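Local coordinates for protein 3-phytase (Klebsiella pneumoniae, PDB 2WNH) that probably removes phosphate groups from phytate (inositol hexakisphosphate) by hydrolysis, at residues P181-Q193 with T200-E212. The protein carries 3 engineered substitutions. Residues are numbered along the deposited sequence; the frame is centred on the assembly and turned at random.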
loop_
_atom_site.group_PDB
_atom_site.type_symbol
_atom_site.label_atom_id
_atom_site.label_comp_id
_atom_site.label_asym_id
_atom_site.label_seq_id
_atom_site.Cartn_x
_atom_site.Cartn_y
_atom_site.Cartn_z
ATOM N N PRO B 181 -50.582 -20.707 19.570
ATOM C CA PRO B 181 -50.154 -20.301 20.913
ATOM C C PRO B 181 -48.778 -19.613 20.923
ATOM O O PRO B 181 -47.818 -20.103 20.312
ATOM C CB PRO B 181 -50.093 -21.631 21.680
ATOM C CG PRO B 181 -51.023 -22.542 20.932
ATOM C CD PRO B 181 -50.843 -22.157 19.496
ATOM N N CYS B 182 -48.710 -18.476 21.608
ATOM C CA CYS B 182 -47.458 -17.758 21.819
ATOM C C CYS B 182 -47.382 -17.540 23.326
ATOM O O CYS B 182 -47.742 -16.465 23.811
ATOM C CB CYS B 182 -47.485 -16.432 21.061
ATOM S SG CYS B 182 -45.916 -15.918 20.299
ATOM N N PRO B 183 -46.938 -18.577 24.070
ATOM C CA PRO B 183 -47.013 -18.666 25.539
ATOM C C PRO B 183 -46.544 -17.413 26.299
ATOM O O PRO B 183 -47.261 -16.926 27.183
ATOM C CB PRO B 183 -46.112 -19.862 25.868
ATOM C CG PRO B 183 -46.148 -20.698 24.657
ATOM C CD PRO B 183 -46.293 -19.768 23.489
ATOM N N ILE B 184 -45.371 -16.888 25.947
ATOM C CA ILE B 184 -44.787 -15.742 26.673
ATOM C C ILE B 184 -45.700 -14.507 26.843
ATOM O O ILE B 184 -45.594 -13.790 27.843
ATOM C CB ILE B 184 -43.393 -15.326 26.084
ATOM C CG1 ILE B 184 -42.542 -14.552 27.104
ATOM C CG2 ILE B 184 -43.548 -14.531 24.796
ATOM C CD1 ILE B 184 -42.085 -15.374 28.314
ATOM N N PHE B 185 -46.582 -14.243 25.881
ATOM C CA PHE B 185 -47.391 -13.023 25.945
ATOM C C PHE B 185 -48.572 -13.180 26.906
ATOM O O PHE B 185 -49.213 -12.201 27.267
ATOM C CB PHE B 185 -47.812 -12.553 24.542
ATOM C CG PHE B 185 -46.639 -12.173 23.669
ATOM C CD1 PHE B 185 -46.020 -13.120 22.856
ATOM C CD2 PHE B 185 -46.133 -10.879 23.695
ATOM C CE1 PHE B 185 -44.901 -12.775 22.067
ATOM C CE2 PHE B 185 -45.016 -10.518 22.911
ATOM C CZ PHE B 185 -44.404 -11.475 22.099
ATOM N N ASP B 186 -48.812 -14.420 27.334
ATOM C CA ASP B 186 -49.831 -14.728 28.343
ATOM C C ASP B 186 -49.306 -14.705 29.792
ATOM O O ASP B 186 -50.107 -14.636 30.735
ATOM C CB ASP B 186 -50.471 -16.098 28.061
ATOM C CG ASP B 186 -51.086 -16.194 26.669
ATOM O OD1 ASP B 186 -51.697 -15.200 26.197
ATOM O OD2 ASP B 186 -50.959 -17.278 26.048
ATOM N N THR B 187 -47.986 -14.768 29.981
ATOM C CA THR B 187 -47.432 -14.843 31.337
ATOM C C THR B 187 -47.389 -13.462 32.013
ATOM O O THR B 187 -46.906 -12.488 31.424
ATOM C CB THR B 187 -46.040 -15.572 31.409
ATOM O OG1 THR B 187 -44.982 -14.632 31.638
ATOM C CG2 THR B 187 -45.748 -16.401 30.148
ATOM N N PRO B 188 -47.943 -13.364 33.238
ATOM C CA PRO B 188 -47.821 -12.134 34.020
ATOM C C PRO B 188 -46.373 -11.896 34.431
ATOM O O PRO B 188 -45.585 -12.848 34.529
ATOM C CB PRO B 188 -48.687 -12.418 35.262
ATOM C CG PRO B 188 -49.614 -13.519 34.835
ATOM C CD PRO B 188 -48.758 -14.370 33.942
ATOM N N TRP B 189 -46.034 -10.637 34.661
ATOM C CA TRP B 189 -44.659 -10.265 35.012
ATOM C C TRP B 189 -44.469 -10.317 36.517
ATOM O O TRP B 189 -45.092 -9.542 37.255
ATOM C CB TRP B 189 -44.343 -8.858 34.514
ATOM C CG TRP B 189 -44.244 -8.723 33.008
ATOM C CD1 TRP B 189 -44.582 -9.658 32.061
ATOM C CD2 TRP B 189 -43.808 -7.563 32.288
ATOM N NE1 TRP B 189 -44.366 -9.152 30.799
ATOM C CE2 TRP B 189 -43.894 -7.868 30.909
ATOM C CE3 TRP B 189 -43.342 -6.299 32.673
ATOM C CZ2 TRP B 189 -43.529 -6.946 29.911
ATOM C CZ3 TRP B 189 -42.981 -5.383 31.680
ATOM C CH2 TRP B 189 -43.089 -5.712 30.319
ATOM N N ARG B 190 -43.607 -11.222 36.963
ATOM C CA ARG B 190 -43.300 -11.353 38.388
ATOM C C ARG B 190 -41.817 -11.588 38.622
ATOM O O ARG B 190 -41.117 -12.121 37.762
ATOM C CB ARG B 190 -44.111 -12.489 39.013
ATOM C CG ARG B 190 -43.638 -13.889 38.644
ATOM C CD ARG B 190 -44.671 -14.958 39.034
ATOM N NE ARG B 190 -45.761 -15.046 38.062
ATOM C CZ ARG B 190 -45.687 -15.688 36.893
ATOM N NH1 ARG B 190 -44.571 -16.311 36.524
ATOM N NH2 ARG B 190 -46.737 -15.706 36.084
ATOM N N VAL B 191 -41.350 -11.202 39.803
ATOM C CA VAL B 191 -39.964 -11.432 40.178
ATOM C C VAL B 191 -39.760 -12.896 40.558
ATOM O O VAL B 191 -40.452 -13.429 41.432
ATOM C CB VAL B 191 -39.526 -10.479 41.309
ATOM C CG1 VAL B 191 -38.030 -10.557 41.522
ATOM C CG2 VAL B 191 -39.941 -9.053 40.972
ATOM N N GLU B 192 -38.822 -13.549 39.877
ATOM C CA GLU B 192 -38.515 -14.954 40.112
ATOM C C GLU B 192 -37.034 -15.151 40.440
ATOM O O GLU B 192 -36.207 -14.341 40.037
ATOM C CB GLU B 192 -38.896 -15.770 38.877
ATOM C CG GLU B 192 -40.358 -15.605 38.495
ATOM C CD GLU B 192 -40.803 -16.571 37.420
ATOM O OE1 GLU B 192 -40.017 -16.825 36.481
ATOM O OE2 GLU B 192 -41.949 -17.061 37.514
ATOM N N GLN B 193 -36.714 -16.217 41.168
ATOM C CA GLN B 193 -35.322 -16.578 41.435
ATOM C C GLN B 193 -35.042 -18.019 41.032
ATOM O O GLN B 193 -35.828 -18.912 41.326
ATOM C CB GLN B 193 -34.959 -16.371 42.911
ATOM C CG GLN B 193 -34.990 -14.942 43.381
ATOM C CD GLN B 193 -34.127 -14.733 44.622
ATOM O OE1 GLN B 193 -34.198 -15.505 45.592
ATOM N NE2 GLN B 193 -33.292 -13.698 44.587
ATOM N N THR B 200 -34.769 -12.765 37.989
ATOM C CA THR B 200 -35.262 -12.299 36.691
ATOM C C THR B 200 -36.750 -11.952 36.796
ATOM O O THR B 200 -37.411 -12.335 37.770
ATOM C CB THR B 200 -35.055 -13.374 35.608
ATOM O OG1 THR B 200 -35.736 -14.569 36.003
ATOM C CG2 THR B 200 -33.569 -13.682 35.432
ATOM N N ILE B 201 -37.263 -11.228 35.801
ATOM C CA ILE B 201 -38.685 -10.888 35.712
ATOM C C ILE B 201 -39.332 -11.819 34.688
ATOM O O ILE B 201 -38.907 -11.879 33.529
ATOM C CB ILE B 201 -38.911 -9.416 35.269
ATOM C CG1 ILE B 201 -38.057 -8.416 36.079
ATOM C CG2 ILE B 201 -40.402 -9.071 35.210
ATOM C CD1 ILE B 201 -38.476 -8.169 37.493
ATOM N N SER B 202 -40.356 -12.563 35.102
ATOM C CA SER B 202 -41.014 -13.469 34.162
ATOM C C SER B 202 -41.659 -12.655 33.046
ATOM O O SER B 202 -42.109 -11.519 33.259
ATOM C CB SER B 202 -42.054 -14.345 34.876
ATOM O OG SER B 202 -43.122 -13.532 35.308
ATOM N N GLY B 203 -41.691 -13.232 31.844
ATOM C CA GLY B 203 -42.255 -12.544 30.688
ATOM C C GLY B 203 -41.258 -11.559 30.062
ATOM O O GLY B 203 -40.746 -11.799 28.955
ATOM N N LEU B 204 -41.004 -10.462 30.778
ATOM C CA LEU B 204 -40.101 -9.401 30.341
ATOM C C LEU B 204 -38.700 -9.910 30.003
ATOM O O LEU B 204 -38.146 -9.545 28.960
ATOM C CB LEU B 204 -39.997 -8.310 31.414
ATOM C CG LEU B 204 -39.013 -7.157 31.145
ATOM C CD1 LEU B 204 -39.346 -6.442 29.844
ATOM C CD2 LEU B 204 -39.032 -6.164 32.269
ATOM N N SER B 205 -38.133 -10.752 30.858
ATOM C CA SER B 205 -36.757 -11.190 30.630
ATOM C C SER B 205 -36.632 -11.943 29.312
ATOM O O SER B 205 -35.692 -11.691 28.557
ATOM C CB SER B 205 -36.174 -11.984 31.809
ATOM O OG SER B 205 -36.864 -13.204 32.012
ATOM N N VAL B 206 -37.579 -12.841 29.021
ATOM C CA VAL B 206 -37.542 -13.594 27.767
ATOM C C VAL B 206 -37.867 -12.682 26.578
ATOM O O VAL B 206 -37.250 -12.803 25.529
ATOM C CB VAL B 206 -38.415 -14.868 27.805
ATOM C CG1 VAL B 206 -38.321 -15.631 26.474
ATOM C CG2 VAL B 206 -37.946 -15.788 28.940
ATOM N N MET B 207 -38.799 -11.745 26.753
ATOM C CA MET B 207 -39.038 -10.744 25.713
ATOM C C MET B 207 -37.766 -9.977 25.372
ATOM O O MET B 207 -37.490 -9.712 24.198
ATOM C CB MET B 207 -40.144 -9.776 26.104
ATOM C CG MET B 207 -41.535 -10.372 25.891
ATOM S SD MET B 207 -42.820 -9.210 26.341
ATOM C CE MET B 207 -43.508 -10.023 27.775
ATOM N N ALA B 208 -37.007 -9.629 26.405
ATOM C CA ALA B 208 -35.717 -8.946 26.213
ATOM C C ALA B 208 -34.729 -9.825 25.431
ATOM O O ALA B 208 -34.018 -9.301 24.559
ATOM C CB ALA B 208 -35.131 -8.527 27.575
ATOM N N ASN B 209 -34.689 -11.127 25.729
ATOM C CA ASN B 209 -33.907 -12.099 24.953
ATOM C C ASN B 209 -34.325 -12.073 23.476
ATOM O O ASN B 209 -33.487 -12.186 22.577
ATOM C CB ASN B 209 -34.131 -13.553 25.434
ATOM C CG ASN B 209 -33.530 -13.866 26.795
ATOM O OD1 ASN B 209 -33.994 -14.801 27.476
ATOM N ND2 ASN B 209 -32.489 -13.130 27.195
ATOM N N MET B 210 -35.636 -11.984 23.231
ATOM C CA MET B 210 -36.148 -11.957 21.857
ATOM C C MET B 210 -35.708 -10.694 21.113
ATOM O O MET B 210 -35.244 -10.776 19.983
ATOM C CB MET B 210 -37.679 -12.086 21.845
ATOM C CG MET B 210 -38.166 -13.468 22.206
ATOM S SD MET B 210 -39.987 -13.476 22.207
ATOM C CE MET B 210 -40.305 -13.165 23.906
ATOM N N VAL B 211 -35.869 -9.535 21.751
ATOM C CA VAL B 211 -35.478 -8.245 21.174
ATOM C C VAL B 211 -33.969 -8.174 20.884
ATOM O O VAL B 211 -33.578 -7.731 19.814
ATOM C CB VAL B 211 -35.939 -7.081 22.068
ATOM C CG1 VAL B 211 -35.301 -5.744 21.640
ATOM C CG2 VAL B 211 -37.469 -6.992 22.038
ATOM N N GLU B 212 -33.140 -8.626 21.817
ATOM C CA GLU B 212 -31.683 -8.718 21.547
ATOM C C GLU B 212 -31.385 -9.594 20.325
ATOM O O GLU B 212 -30.586 -9.207 19.463
ATOM C CB GLU B 212 -30.933 -9.237 22.767
ATOM C CG GLU B 212 -29.385 -9.224 22.614
ATOM C CD GLU B 212 -28.775 -7.820 22.528
ATOM O OE1 GLU B 212 -29.304 -6.862 23.141
ATOM O OE2 GLU B 212 -27.719 -7.684 21.857
HETATM O O HOH W 1 -38.030 -15.112 35.018
#
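The indole of W189 lies flat over the first turn of helix 204-219. L204 CB sits 3.8 Å from the centroid of its six-membered ring, only 6° off the ring normal, a CH-pi contact over the face. M207 comes to the edge of the indole instead. Its chain bends at chi3 (-112°) and brings CE within 3.3 Å of W189 NE1, near the ring plane. M207 SD also makes an oblique Met-aromatic contact with F185. Beside them, I184 divides its branches. CD1 meets G203 CA and V206 CB, while CG2 touches M210 CE at 3.6 Å.

S202 ties the loop to the helix start. Its chi1 of 68° turns OG into the position staggered between the backbone N and the carbonyl carbon. There it donates to P188 O at 2.7 Å, in the carbonyl plane and on a lone pair, and accepts from R190 N at 2.9 Å. S202 OG also lies over one face of the R190 guanidinium. NH1 of that group makes a salt bridge with E192 OE2, which lies in the guanidinium plane. G203 follows at the N-cap position; its CA touches T187 OG1 and approaches W189 CD1 obliquely.

Just before S202 in the chain, strand 199-201 pairs with strand 191-193 as a two-stranded antiparallel hairpin. E192 and T200 are a hydrogen-bonded pair, and a water links E192 OE1 to T200 OG1. V191 and I201 touch on the opposite face. Helix 165-175 packs on F185, W189 and M207. Helix 32-42 meets I184, V206 and M210, and helix 243-250 lies against L204.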